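Local atomic coordinates of ribokinase (Cryptococcus neoformans var. grubii serotype A, PDB entry 6XK2), a protein that probably phosphorylates D-ribose at O-5 with ATP and magnesium, feeding D-ribose 5-phosphate to nucleotide synthesis and the pentose phosphate pathway. Residues A[30-35]-A[107-112]; A[59-64]-A[84-89]; A[139-144]-A[154-159]; A[241-246]-A[253-258]. All coordinates share one frame; numbering follows the deposited sequence.

Interaction 1: A[30-35]-A[107-112]; sequences PHIVRP and QSAADG
Val33 N donates to the side-chain oxygen OE1 of Gln107 across 2.8 Å, almost straight at 176°. The bond ties the loop between strands 22-29 and 38-49 to the end of strand 102-109, in the small four-stranded lid sheet of ribokinase, which meets its copy in the dimer. The amide nitrogen approaches OE1 in the carbonyl plane. Glutamine suits the site because its chain, extended beyond CG, carries an acceptor from the strand to a loop whose own backbone forms no regular sheet here. The Val33 side chain crosses that of Gln107 at about a right angle, its CG1 3.3 Å from OE1. Ile32 packs nearer the strand: CG2 reaches the amide, while CD1 lies 3.5 Å from Gln107 O and 4.0 Å from Ala109 CB. The small methyl of Ala109 in turn lets the loop backbone come close, touching His31 CA. Farther out, His31 bonds Glu37 through NE2, and Val33 and Gln107 both pack on Gln107 of the second subunit. Where the strand ends, Ala110 N makes a weak, bent bond of 3.4 Å to Pro30 O.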
loop_
_atom_site.group_PDB
_atom_site.type_symbol
_atom_site.label_atom_id
_atom_site.label_comp_id
_atom_site.label_asym_id
_atom_site.label_seq_id
_atom_site.Cartn_x
_atom_site.Cartn_y
_atom_site.Cartn_z
ATOM N N PRO A 30 -1.003 13.371 -0.937
ATOM C CA PRO A 30 -1.285 14.636 -1.644
ATOM C C PRO A 30 -1.879 14.428 -3.028
ATOM O O PRO A 30 -2.851 15.098 -3.395
ATOM C CB PRO A 30 0.085 15.317 -1.696
ATOM C CG PRO A 30 0.829 14.746 -0.532
ATOM C CD PRO A 30 0.347 13.331 -0.359
ATOM N N HIS A 31 -1.302 13.533 -3.822
ATOM C CA HIS A 31 -1.824 13.239 -5.145
ATOM C C HIS A 31 -1.536 11.781 -5.460
ATOM O O HIS A 31 -0.762 11.120 -4.765
ATOM C CB HIS A 31 -1.234 14.163 -6.213
ATOM C CG HIS A 31 0.256 14.077 -6.348
ATOM N ND1 HIS A 31 1.120 14.851 -5.601
ATOM C CD2 HIS A 31 1.037 13.308 -7.146
ATOM C CE1 HIS A 31 2.366 14.570 -5.937
ATOM N NE2 HIS A 31 2.343 13.634 -6.870
ATOM N N ILE A 32 -2.204 11.264 -6.494
ATOM C CA ILE A 32 -1.928 9.903 -6.935
ATOM C C ILE A 32 -0.483 9.831 -7.396
ATOM O O ILE A 32 -0.012 10.709 -8.132
ATOM C CB ILE A 32 -2.898 9.496 -8.054
ATOM C CG1 ILE A 32 -4.348 9.713 -7.615
ATOM C CG2 ILE A 32 -2.667 8.045 -8.457
ATOM C CD1 ILE A 32 -4.777 8.838 -6.481
ATOM N N VAL A 33 0.245 8.808 -6.942
ATOM C CA VAL A 33 1.664 8.731 -7.273
ATOM C C VAL A 33 1.816 8.495 -8.770
ATOM O O VAL A 33 1.111 7.668 -9.365
ATOM C CB VAL A 33 2.382 7.656 -6.434
ATOM C CG1 VAL A 33 1.933 6.246 -6.770
ATOM C CG2 VAL A 33 3.896 7.787 -6.591
ATOM N N ARG A 34 2.676 9.249 -9.380
ATOM C CA ARG A 34 3.008 9.237 -10.796
ATOM C C ARG A 34 4.184 8.293 -11.051
ATOM O O ARG A 34 5.009 8.063 -10.158
ATOM C CB ARG A 34 3.352 10.649 -11.272
ATOM N N PRO A 35 4.265 7.708 -12.247
ATOM C CA PRO A 35 5.334 6.737 -12.529
ATOM C C PRO A 35 6.714 7.331 -12.285
ATOM O O PRO A 35 7.043 8.404 -12.794
ATOM C CB PRO A 35 5.129 6.407 -14.011
ATOM C CG PRO A 35 3.700 6.743 -14.293
ATOM C CD PRO A 35 3.353 7.889 -13.393
ATOM N N GLN A 107 -5.015 4.592 -3.061
ATOM C CA GLN A 107 -4.468 5.928 -2.906
ATOM C C GLN A 107 -5.635 6.903 -2.877
ATOM O O GLN A 107 -6.319 7.086 -3.885
ATOM C CB GLN A 107 -3.512 6.269 -4.045
ATOM C CG GLN A 107 -2.359 5.315 -4.227
ATOM C CD GLN A 107 -1.497 5.709 -5.402
ATOM O OE1 GLN A 107 -1.013 6.835 -5.479
ATOM N NE2 GLN A 107 -1.299 4.784 -6.327
ATOM N N SER A 108 -5.851 7.534 -1.725
ATOM C CA SER A 108 -6.896 8.535 -1.543
ATOM C C SER A 108 -6.218 9.900 -1.567
ATOM O O SER A 108 -5.606 10.324 -0.580
ATOM C CB SER A 108 -7.642 8.289 -0.234
ATOM O OG SER A 108 -8.681 9.235 -0.029
ATOM N N ALA A 109 -6.316 10.586 -2.698
ATOM C CA ALA A 109 -5.576 11.826 -2.851
ATOM C C ALA A 109 -6.342 12.981 -2.228
ATOM O O ALA A 109 -7.576 12.968 -2.154
ATOM C CB ALA A 109 -5.313 12.123 -4.327
ATOM N N ALA A 110 -5.598 13.995 -1.775
ATOM C CA ALA A 110 -6.255 15.188 -1.261
ATOM C C ALA A 110 -6.986 15.905 -2.385
ATOM O O ALA A 110 -8.026 16.532 -2.162
ATOM C CB ALA A 110 -5.242 16.115 -0.595
ATOM N N ASP A 111 -6.441 15.818 -3.604
ATOM C CA ASP A 111 -7.150 16.178 -4.838
ATOM C C ASP A 111 -8.609 15.670 -4.812
ATOM O O ASP A 111 -9.547 16.422 -5.100
ATOM C CB ASP A 111 -6.337 15.645 -6.033
ATOM C CG ASP A 111 -7.183 15.010 -7.096
ATOM O OD1 ASP A 111 -7.958 15.727 -7.767
ATOM O OD2 ASP A 111 -7.020 13.783 -7.284
ATOM N N GLY A 112 -8.822 14.395 -4.473
ATOM C CA GLY A 112 -10.171 13.839 -4.399
ATOM C C GLY A 112 -10.263 12.508 -5.115
ATOM O O GLY A 112 -11.032 11.621 -4.726
#

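Interaction 2: A[59-64]-A[84-89]; sequences VARAGG and ESAGVG
The two backbones draw nearest at Ala60 and Gly87, whose CA atoms are 5.4 Å apart, where the ends of helices 51-61 and 77-85 meet. Alanine suits the helix side of so close an approach: the methyl of Ala60 is small enough to rest 3.3 Å from Ala86 O and 3.7 Å from Gly87 C. The same CB meets Val88 CG2 at 3.8 Å, and the buried Val88 also touches Leu68 of strand 66-72. Both helices finish in a Schellman motif, with Gly63 and Gly87 at positive phi, backbone angles at which a side chain would be jammed against the preceding carbonyl oxygen; this by itself calls for glycine. These are two helices of the alpha/beta core of the PfkB fold, linked through strand 66-72. Arginine, long and with several donors, can reach more than one partner here. Arg61 bends at chi2 (-77°), which brings its guanidinium across to Ala86, with NH1 3.9 Å from Ala86 CB. A water in the guanidinium plane accepts from Arg61 NH1 at 2.9 Å and donates to Ala86 O, bridging the two segments. Arg61 NE bonds Val321 O.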
loop_
_atom_site.group_PDB
_atom_site.type_symbol
_atom_site.label_atom_id
_atom_site.label_comp_id
_atom_site.label_asym_id
_atom_site.label_seq_id
_atom_site.Cartn_x
_atom_site.Cartn_y
_atom_site.Cartn_z
ATOM N N VAL A 59 -27.595 -4.312 1.169
ATOM C CA VAL A 59 -28.844 -5.080 1.076
ATOM C C VAL A 59 -29.388 -5.382 2.467
ATOM O O VAL A 59 -30.563 -5.130 2.766
ATOM C CB VAL A 59 -28.645 -6.390 0.283
ATOM C CG1 VAL A 59 -29.932 -7.206 0.313
ATOM C CG2 VAL A 59 -28.226 -6.138 -1.164
ATOM N N ALA A 60 -28.532 -5.899 3.351
ATOM C CA ALA A 60 -28.968 -6.215 4.709
ATOM C C ALA A 60 -29.425 -4.964 5.450
ATOM O O ALA A 60 -30.447 -4.995 6.144
ATOM C CB ALA A 60 -27.846 -6.918 5.481
ATOM N N ARG A 61 -28.670 -3.861 5.331
ATOM C CA ARG A 61 -29.065 -2.601 5.961
ATOM C C ARG A 61 -30.421 -2.130 5.450
ATOM O O ARG A 61 -31.232 -1.590 6.217
ATOM C CB ARG A 61 -28.007 -1.515 5.698
ATOM C CG ARG A 61 -26.816 -1.506 6.641
ATOM C CD ARG A 61 -27.200 -0.889 7.940
ATOM N NE ARG A 61 -26.033 -0.573 8.742
ATOM C CZ ARG A 61 -25.604 -1.310 9.762
ATOM N NH1 ARG A 61 -26.255 -2.416 10.115
ATOM N NH2 ARG A 61 -24.526 -0.930 10.438
ATOM N N ALA A 62 -30.687 -2.327 4.162
ATOM C CA ALA A 62 -31.954 -1.941 3.555
ATOM C C ALA A 62 -33.085 -2.911 3.882
ATOM O O ALA A 62 -34.214 -2.707 3.420
ATOM C CB ALA A 62 -31.779 -1.814 2.039
ATOM N N GLY A 63 -32.809 -3.975 4.631
ATOM C CA GLY A 63 -33.849 -4.853 5.115
ATOM C C GLY A 63 -34.080 -6.111 4.318
ATOM O O GLY A 63 -35.069 -6.806 4.570
ATOM N N GLY A 64 -33.221 -6.422 3.365
ATOM C CA GLY A 64 -33.401 -7.602 2.558
ATOM C C GLY A 64 -32.702 -8.829 3.118
ATOM O O GLY A 64 -31.710 -8.743 3.847
ATOM N N GLU A 84 -21.916 -10.450 9.622
ATOM C CA GLU A 84 -22.952 -11.154 10.373
ATOM C C GLU A 84 -23.752 -10.195 11.243
ATOM O O GLU A 84 -24.989 -10.259 11.266
ATOM C CB GLU A 84 -22.327 -12.260 11.223
ATOM C CG GLU A 84 -21.732 -13.352 10.372
ATOM C CD GLU A 84 -20.662 -14.205 11.052
ATOM O OE1 GLU A 84 -20.267 -13.924 12.218
ATOM O OE2 GLU A 84 -20.186 -15.153 10.383
ATOM N N SER A 85 -23.063 -9.286 11.952
ATOM C CA SER A 85 -23.751 -8.332 12.818
ATOM C C SER A 85 -24.728 -7.454 12.052
ATOM O O SER A 85 -25.727 -7.004 12.621
ATOM C CB SER A 85 -22.741 -7.450 13.548
ATOM O OG SER A 85 -22.056 -8.207 14.521
ATOM N N ALA A 86 -24.459 -7.190 10.775
ATOM C CA ALA A 86 -25.366 -6.378 9.983
ATOM C C ALA A 86 -26.525 -7.167 9.401
ATOM O O ALA A 86 -27.396 -6.566 8.766
ATOM C CB ALA A 86 -24.617 -5.693 8.845
ATOM N N GLY A 87 -26.563 -8.476 9.578
ATOM C CA GLY A 87 -27.602 -9.271 8.967
ATOM C C GLY A 87 -27.236 -9.901 7.645
ATOM O O GLY A 87 -28.119 -10.443 6.969
ATOM N N VAL A 88 -25.975 -9.829 7.242
ATOM C CA VAL A 88 -25.524 -10.557 6.069
ATOM C C VAL A 88 -25.324 -12.020 6.439
ATOM O O VAL A 88 -24.597 -12.340 7.391
ATOM C CB VAL A 88 -24.226 -9.961 5.511
ATOM C CG1 VAL A 88 -23.765 -10.814 4.318
ATOM C CG2 VAL A 88 -24.420 -8.478 5.140
ATOM N N GLY A 89 -25.934 -12.912 5.663
ATOM C CA GLY A 89 -25.699 -14.335 5.858
ATOM C C GLY A 89 -24.314 -14.715 5.369
ATOM O O GLY A 89 -23.891 -14.307 4.280
HETATM O O HOH W 1 -28.325 -4.141 9.031
#

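Interaction 3: A[139-144]-A[154-159]; sequences THLLVQ and AYLTAA
Leu141 is the main bump on the strand side, and its CD2 methyl settles into a hollow on the 154-159 part of helix 149-160, formed by Tyr155, Leu156 and Ala159. The floor of the hollow is backbone, with Tyr155 O 3.5 Å from CD2. Ala159 supplies a shallow wall, its CB only 3.6 Å from the same methyl, and Leu156 CD2 closes another part at 3.8 Å. Alanine fits where the leucine must come close to the helix, whereas the branched Leu141 can touch several helix residues at once. CG of Leu141 stands anti to the backbone N (chi1 169°), sending its forked end out to the helix. The strand and helix run nearly antiparallel, at 162°, with their axes 9.5 Å apart, as expected when a helix returns over its sheet. They are the first two elements of the beta-alpha-beta unit completed by strand 167-170, within the Rossmann-like core of the PfkB fold. Two residues along the strand, Val143 offers a second, smaller bump: CG2 lies 4.2 Å from Leu156 CD2, which therefore sits against both strand residues. Tyr155 meets Leu141 CD2 with its CB and, obliquely, CD1 with its ring, before the phenol runs on to bond Asp69 through OH.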
loop_
_atom_site.group_PDB
_atom_site.type_symbol
_atom_site.label_atom_id
_atom_site.label_comp_id
_atom_site.label_asym_id
_atom_site.label_seq_id
_atom_site.Cartn_x
_atom_site.Cartn_y
_atom_site.Cartn_z
ATOM N N THR A 139 -34.255 -15.532 -5.204
ATOM C CA THR A 139 -34.956 -14.792 -6.233
ATOM C C THR A 139 -34.085 -13.782 -6.958
ATOM O O THR A 139 -34.409 -13.417 -8.090
ATOM C CB THR A 139 -36.135 -14.038 -5.605
ATOM O OG1 THR A 139 -35.649 -13.253 -4.496
ATOM C CG2 THR A 139 -37.214 -15.017 -5.126
ATOM N N HIS A 140 -32.985 -13.345 -6.348
ATOM C CA HIS A 140 -32.154 -12.274 -6.876
ATOM C C HIS A 140 -30.679 -12.637 -6.744
ATOM O O HIS A 140 -30.255 -13.169 -5.715
ATOM C CB HIS A 140 -32.427 -10.954 -6.144
ATOM C CG HIS A 140 -33.780 -10.372 -6.415
ATOM N ND1 HIS A 140 -34.941 -10.906 -5.903
ATOM C CD2 HIS A 140 -34.158 -9.319 -7.177
ATOM C CE1 HIS A 140 -35.974 -10.191 -6.312
ATOM N NE2 HIS A 140 -35.525 -9.224 -7.091
ATOM N N LEU A 141 -29.904 -12.332 -7.786
ATOM C CA LEU A 141 -28.479 -12.638 -7.869
ATOM C C LEU A 141 -27.734 -11.347 -8.175
ATOM O O LEU A 141 -28.066 -10.645 -9.137
ATOM C CB LEU A 141 -28.168 -13.703 -8.950
ATOM C CG LEU A 141 -26.663 -13.846 -9.257
ATOM C CD1 LEU A 141 -25.958 -14.496 -8.098
ATOM C CD2 LEU A 141 -26.324 -14.583 -10.544
ATOM N N LEU A 142 -26.762 -11.014 -7.336
ATOM C CA LEU A 142 -25.957 -9.807 -7.470
ATOM C C LEU A 142 -24.494 -10.199 -7.649
ATOM O O LEU A 142 -23.955 -10.990 -6.862
ATOM C CB LEU A 142 -26.136 -8.910 -6.244
ATOM C CG LEU A 142 -25.370 -7.589 -6.195
ATOM C CD1 LEU A 142 -25.567 -6.723 -7.424
ATOM C CD2 LEU A 142 -25.730 -6.826 -4.920
ATOM N N VAL A 143 -23.852 -9.645 -8.675
ATOM C CA VAL A 143 -22.493 -10.036 -9.023
ATOM C C VAL A 143 -21.702 -8.817 -9.471
ATOM O O VAL A 143 -22.249 -7.850 -10.009
ATOM C CB VAL A 143 -22.466 -11.125 -10.122
ATOM C CG1 VAL A 143 -22.696 -12.517 -9.505
ATOM C CG2 VAL A 143 -23.502 -10.824 -11.214
ATOM N N GLN A 144 -20.393 -8.881 -9.260
ATOM C CA GLN A 144 -19.483 -7.853 -9.743
ATOM C C GLN A 144 -18.365 -8.543 -10.496
ATOM O O GLN A 144 -18.601 -9.548 -11.170
ATOM C CB GLN A 144 -18.935 -6.990 -8.609
ATOM C CG GLN A 144 -20.001 -6.510 -7.668
ATOM C CD GLN A 144 -20.327 -7.536 -6.613
ATOM O OE1 GLN A 144 -19.495 -8.403 -6.294
ATOM N NE2 GLN A 144 -21.531 -7.445 -6.050
ATOM N N ALA A 154 -20.713 -18.626 -14.153
ATOM C CA ALA A 154 -21.423 -19.845 -13.792
ATOM C C ALA A 154 -22.638 -19.522 -12.940
ATOM O O ALA A 154 -23.685 -20.159 -13.082
ATOM C CB ALA A 154 -20.489 -20.809 -13.062
ATOM N N TYR A 155 -22.523 -18.518 -12.061
ATOM C CA TYR A 155 -23.669 -18.116 -11.249
ATOM C C TYR A 155 -24.768 -17.492 -12.102
ATOM O O TYR A 155 -25.953 -17.791 -11.905
ATOM C CB TYR A 155 -23.218 -17.176 -10.133
ATOM C CG TYR A 155 -22.747 -17.956 -8.932
ATOM C CD1 TYR A 155 -21.551 -18.660 -8.969
ATOM C CD2 TYR A 155 -23.522 -18.047 -7.785
ATOM C CE1 TYR A 155 -21.125 -19.402 -7.895
ATOM C CE2 TYR A 155 -23.095 -18.794 -6.690
ATOM C CZ TYR A 155 -21.899 -19.467 -6.759
ATOM O OH TYR A 155 -21.464 -20.210 -5.691
ATOM N N LEU A 156 -24.400 -16.650 -13.073
ATOM C CA LEU A 156 -25.408 -16.059 -13.953
ATOM C C LEU A 156 -26.097 -17.120 -14.800
ATOM O O LEU A 156 -27.321 -17.088 -14.984
ATOM C CB LEU A 156 -24.774 -15.008 -14.854
ATOM C CG LEU A 156 -24.573 -13.630 -14.264
ATOM C CD1 LEU A 156 -23.750 -12.853 -15.251
ATOM C CD2 LEU A 156 -25.907 -12.937 -13.997
ATOM N N THR A 157 -25.315 -18.040 -15.373
ATOM C CA THR A 157 -25.908 -19.143 -16.109
ATOM C C THR A 157 -26.900 -19.890 -15.231
ATOM O O THR A 157 -28.029 -20.177 -15.649
ATOM C CB THR A 157 -24.813 -20.083 -16.624
ATOM O OG1 THR A 157 -23.893 -19.349 -17.441
ATOM C CG2 THR A 157 -25.400 -21.204 -17.439
ATOM N N ALA A 158 -26.510 -20.168 -13.985
ATOM C CA ALA A 158 -27.400 -20.890 -13.081
ATOM C C ALA A 158 -28.626 -20.058 -12.727
ATOM O O ALA A 158 -29.744 -20.581 -12.701
ATOM C CB ALA A 158 -26.647 -21.309 -11.819
ATOM N N ALA A 159 -28.444 -18.757 -12.476
ATOM C CA ALA A 159 -29.591 -17.896 -12.209
ATOM C C ALA A 159 -30.546 -17.879 -13.393
ATOM O O ALA A 159 -31.761 -18.029 -13.227
ATOM C CB ALA A 159 -29.129 -16.478 -11.872
#

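Interaction 4: A[241-246]-A[253-258]; sequences VGIICT and LCYEPG. With ADP (adenosine-5'-diphosphate), chain E.
Ile243 and Tyr255 exchange two backbone hydrogen bonds, as do Cys245 and Leu253, making a beta hairpin of strands 242-246 and 252-255 within the large sheet of the PfkB fold. Ile243 N to Tyr255 O measures 3.0 Å and Leu253 N to Cys245 O 2.7 Å. Ile244 and Cys254 form the non-hydrogen-bonded pair between them, where Ile244 CA lies 3.4 Å from Leu253 O in a CA-H...O contact. Ile243, Cys245, Leu253 and Tyr255 share one face, and helix 220-232 packs on the last three, whose largely apolar surface suits that cover. Ile244 and Cys254 face helix 297-312 instead, and Ile244 also meets Phe283 and Phe287 of helix 279-292.

Tyr255 can be followed outward. Its CB lies 3.8 Å from Ile243 O, and CG is anti to the backbone N (chi1 176°), swinging the ring along the sheet. CD2 then meets Ile243 CD1 at 4.4 Å, while the ring makes an edge-to-face stack with His232. At the tip, OH accepts a bond from Gly258 N, pinning the chain beyond the strand, a role that suits a long side chain with a polar end. Pro257, just before it, lays CD against Gly242 CA, a spot where the lack of a side chain permits close approach.

At the other end the hairpin serves the nucleotide. ADP is also held by Gly248 N and Gly251 O in the connecting loop, and Thr246 adds to this grip from the strand's last position: its OG1 donates to ADP O2A, an alpha-phosphate oxygen, across 3.0 Å.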
loop_
_atom_site.group_PDB
_atom_site.type_symbol
_atom_site.label_atom_id
_atom_site.label_comp_id
_atom_site.label_asym_id
_atom_site.label_seq_id
_atom_site.Cartn_x
_atom_site.Cartn_y
_atom_site.Cartn_z
ATOM N N VAL A 241 -32.205 -5.970 -20.937
ATOM C CA VAL A 241 -31.475 -5.570 -19.741
ATOM C C VAL A 241 -31.798 -4.115 -19.418
ATOM O O VAL A 241 -31.556 -3.222 -20.233
ATOM C CB VAL A 241 -29.966 -5.770 -19.945
ATOM C CG1 VAL A 241 -29.189 -5.443 -18.670
ATOM C CG2 VAL A 241 -29.698 -7.182 -20.406
ATOM N N GLY A 242 -32.339 -3.873 -18.231
ATOM C CA GLY A 242 -32.431 -2.507 -17.740
ATOM C C GLY A 242 -31.078 -1.972 -17.292
ATOM O O GLY A 242 -30.202 -2.711 -16.843
ATOM N N ILE A 243 -30.897 -0.660 -17.428
ATOM C CA ILE A 243 -29.596 -0.034 -17.218
ATOM C C ILE A 243 -29.726 1.110 -16.226
ATOM O O ILE A 243 -30.610 1.961 -16.363
ATOM C CB ILE A 243 -28.989 0.485 -18.531
ATOM C CG1 ILE A 243 -28.892 -0.643 -19.558
ATOM C CG2 ILE A 243 -27.632 1.118 -18.267
ATOM C CD1 ILE A 243 -28.726 -0.136 -20.964
ATOM N N ILE A 244 -28.825 1.150 -15.250
ATOM C CA ILE A 244 -28.720 2.278 -14.336
ATOM C C ILE A 244 -27.331 2.873 -14.444
ATOM O O ILE A 244 -26.334 2.163 -14.271
ATOM C CB ILE A 244 -29.000 1.860 -12.893
ATOM C CG1 ILE A 244 -30.452 1.445 -12.776
ATOM C CG2 ILE A 244 -28.659 3.018 -11.949
ATOM C CD1 ILE A 244 -30.738 0.879 -11.473
ATOM N N CYS A 245 -27.267 4.178 -14.704
ATOM C CA CYS A 245 -26.006 4.913 -14.752
ATOM C C CYS A 245 -25.990 5.937 -13.624
ATOM O O CYS A 245 -26.749 6.913 -13.652
ATOM C CB CYS A 245 -25.809 5.591 -16.105
ATOM S SG CYS A 245 -24.159 6.311 -16.310
ATOM N N THR A 246 -25.130 5.713 -12.632
ATOM C CA THR A 246 -24.950 6.679 -11.553
ATOM C C THR A 246 -23.973 7.771 -11.972
ATOM O O THR A 246 -22.988 7.514 -12.671
ATOM C CB THR A 246 -24.437 5.984 -10.297
ATOM O OG1 THR A 246 -23.133 5.467 -10.563
ATOM C CG2 THR A 246 -25.363 4.851 -9.875
ATOM N N LEU A 253 -29.234 8.068 -13.735
ATOM C CA LEU A 253 -30.049 7.842 -14.921
ATOM C C LEU A 253 -30.578 6.417 -14.857
ATOM O O LEU A 253 -29.856 5.498 -14.458
ATOM C CB LEU A 253 -29.246 8.051 -16.210
ATOM C CG LEU A 253 -28.812 9.494 -16.482
ATOM C CD1 LEU A 253 -28.040 9.585 -17.779
ATOM C CD2 LEU A 253 -30.009 10.436 -16.521
ATOM N N CYS A 254 -31.841 6.235 -15.212
ATOM C CA CYS A 254 -32.451 4.918 -15.188
ATOM C C CYS A 254 -33.106 4.638 -16.529
ATOM O O CYS A 254 -33.748 5.516 -17.115
ATOM C CB CYS A 254 -33.485 4.804 -14.070
ATOM S SG CYS A 254 -34.193 3.159 -13.919
ATOM N N TYR A 255 -32.925 3.414 -17.021
ATOM C CA TYR A 255 -33.546 2.999 -18.278
ATOM C C TYR A 255 -34.220 1.648 -18.101
ATOM O O TYR A 255 -33.545 0.637 -17.873
ATOM C CB TYR A 255 -32.548 2.921 -19.427
ATOM C CG TYR A 255 -33.188 2.386 -20.691
ATOM C CD1 TYR A 255 -34.068 3.175 -21.420
ATOM C CD2 TYR A 255 -32.916 1.107 -21.155
ATOM C CE1 TYR A 255 -34.665 2.707 -22.569
ATOM C CE2 TYR A 255 -33.505 0.628 -22.318
ATOM C CZ TYR A 255 -34.380 1.436 -23.020
ATOM O OH TYR A 255 -34.979 0.983 -24.180
ATOM N N GLU A 256 -35.543 1.641 -18.187
ATOM C CA GLU A 256 -36.307 0.410 -18.346
ATOM C C GLU A 256 -36.438 0.093 -19.827
ATOM O O GLU A 256 -36.697 0.998 -20.623
ATOM C CB GLU A 256 -37.693 0.541 -17.723
ATOM C CG GLU A 256 -37.800 -0.063 -16.345
ATOM C CD GLU A 256 -39.150 0.198 -15.692
ATOM O OE1 GLU A 256 -39.679 1.325 -15.850
ATOM O OE2 GLU A 256 -39.669 -0.708 -14.998
ATOM N N PRO A 257 -36.246 -1.165 -20.219
ATOM C CA PRO A 257 -36.327 -1.520 -21.642
ATOM C C PRO A 257 -37.587 -0.987 -22.306
ATOM O O PRO A 257 -38.696 -1.137 -21.794
ATOM C CB PRO A 257 -36.313 -3.052 -21.617
ATOM C CG PRO A 257 -35.468 -3.365 -20.416
ATOM C CD PRO A 257 -35.771 -2.289 -19.393
ATOM N N GLY A 258 -37.394 -0.331 -23.446
ATOM C CA GLY A 258 -38.461 0.227 -24.248
ATOM C C GLY A 258 -39.105 1.496 -23.733
ATOM O O GLY A 258 -40.008 2.017 -24.398
HETATM P PB ADP E . -19.687 5.077 -8.031
HETATM O O1B ADP E . -19.121 5.898 -9.211
HETATM O O2B ADP E . -18.642 5.023 -6.854
HETATM O O3B ADP E . -20.150 3.709 -8.454
HETATM P PA ADP E . -21.319 7.468 -7.547
HETATM O O1A ADP E . -20.121 8.349 -7.414
HETATM O O2A ADP E . -22.039 7.681 -8.901
HETATM O O3A ADP E . -20.880 5.941 -7.419
HETATM O "O5'" ADP E . -22.350 7.554 -6.311
HETATM C "C5'" ADP E . -23.633 6.892 -6.299
HETATM C "C4'" ADP E . -24.671 7.831 -5.739
HETATM O "O4'" ADP E . -24.207 8.407 -4.499
HETATM C "C3'" ADP E . -24.997 9.028 -6.619
HETATM O "O3'" ADP E . -25.915 8.672 -7.642
HETATM C "C2'" ADP E . -25.571 10.010 -5.602
HETATM O "O2'" ADP E . -26.938 9.734 -5.326
HETATM C "C1'" ADP E . -24.665 9.745 -4.392
HETATM N N9 ADP E . -23.500 10.624 -4.347
HETATM C C8 ADP E . -22.237 10.349 -4.794
HETATM N N7 ADP E . -21.407 11.366 -4.716
HETATM C C5 ADP E . -22.181 12.374 -4.174
HETATM C C6 ADP E . -21.896 13.714 -3.836
HETATM N N6 ADP E . -20.699 14.285 -4.019
HETATM N N1 ADP E . -22.889 14.452 -3.295
HETATM C C2 ADP E . -24.085 13.885 -3.109
HETATM N N3 ADP E . -24.477 12.640 -3.395
HETATM C C4 ADP E . -23.474 11.936 -3.927
#

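Overall arrangement
Interactions 3 and 4 lie in the core and share the large sheet, one as helix-on-strand packing through methyl groups, the other as strand pairing through backbone hydrogen bonds; their centres are about 19 Å apart. Interaction 2 is a surface contact on the same alpha/beta body, where small residues and a water bridge join two helix ends. Interaction 1 stands apart, its centre about 33 to 36 Å from those of the others, in the separate small sheet beside the dimer partner, and relies on a side-chain amide to hold a loop. Along the chain, interaction 2 is nested within the loop closed by interaction 1. Among the four, 241-246/253-258 alone contacts ADP directly.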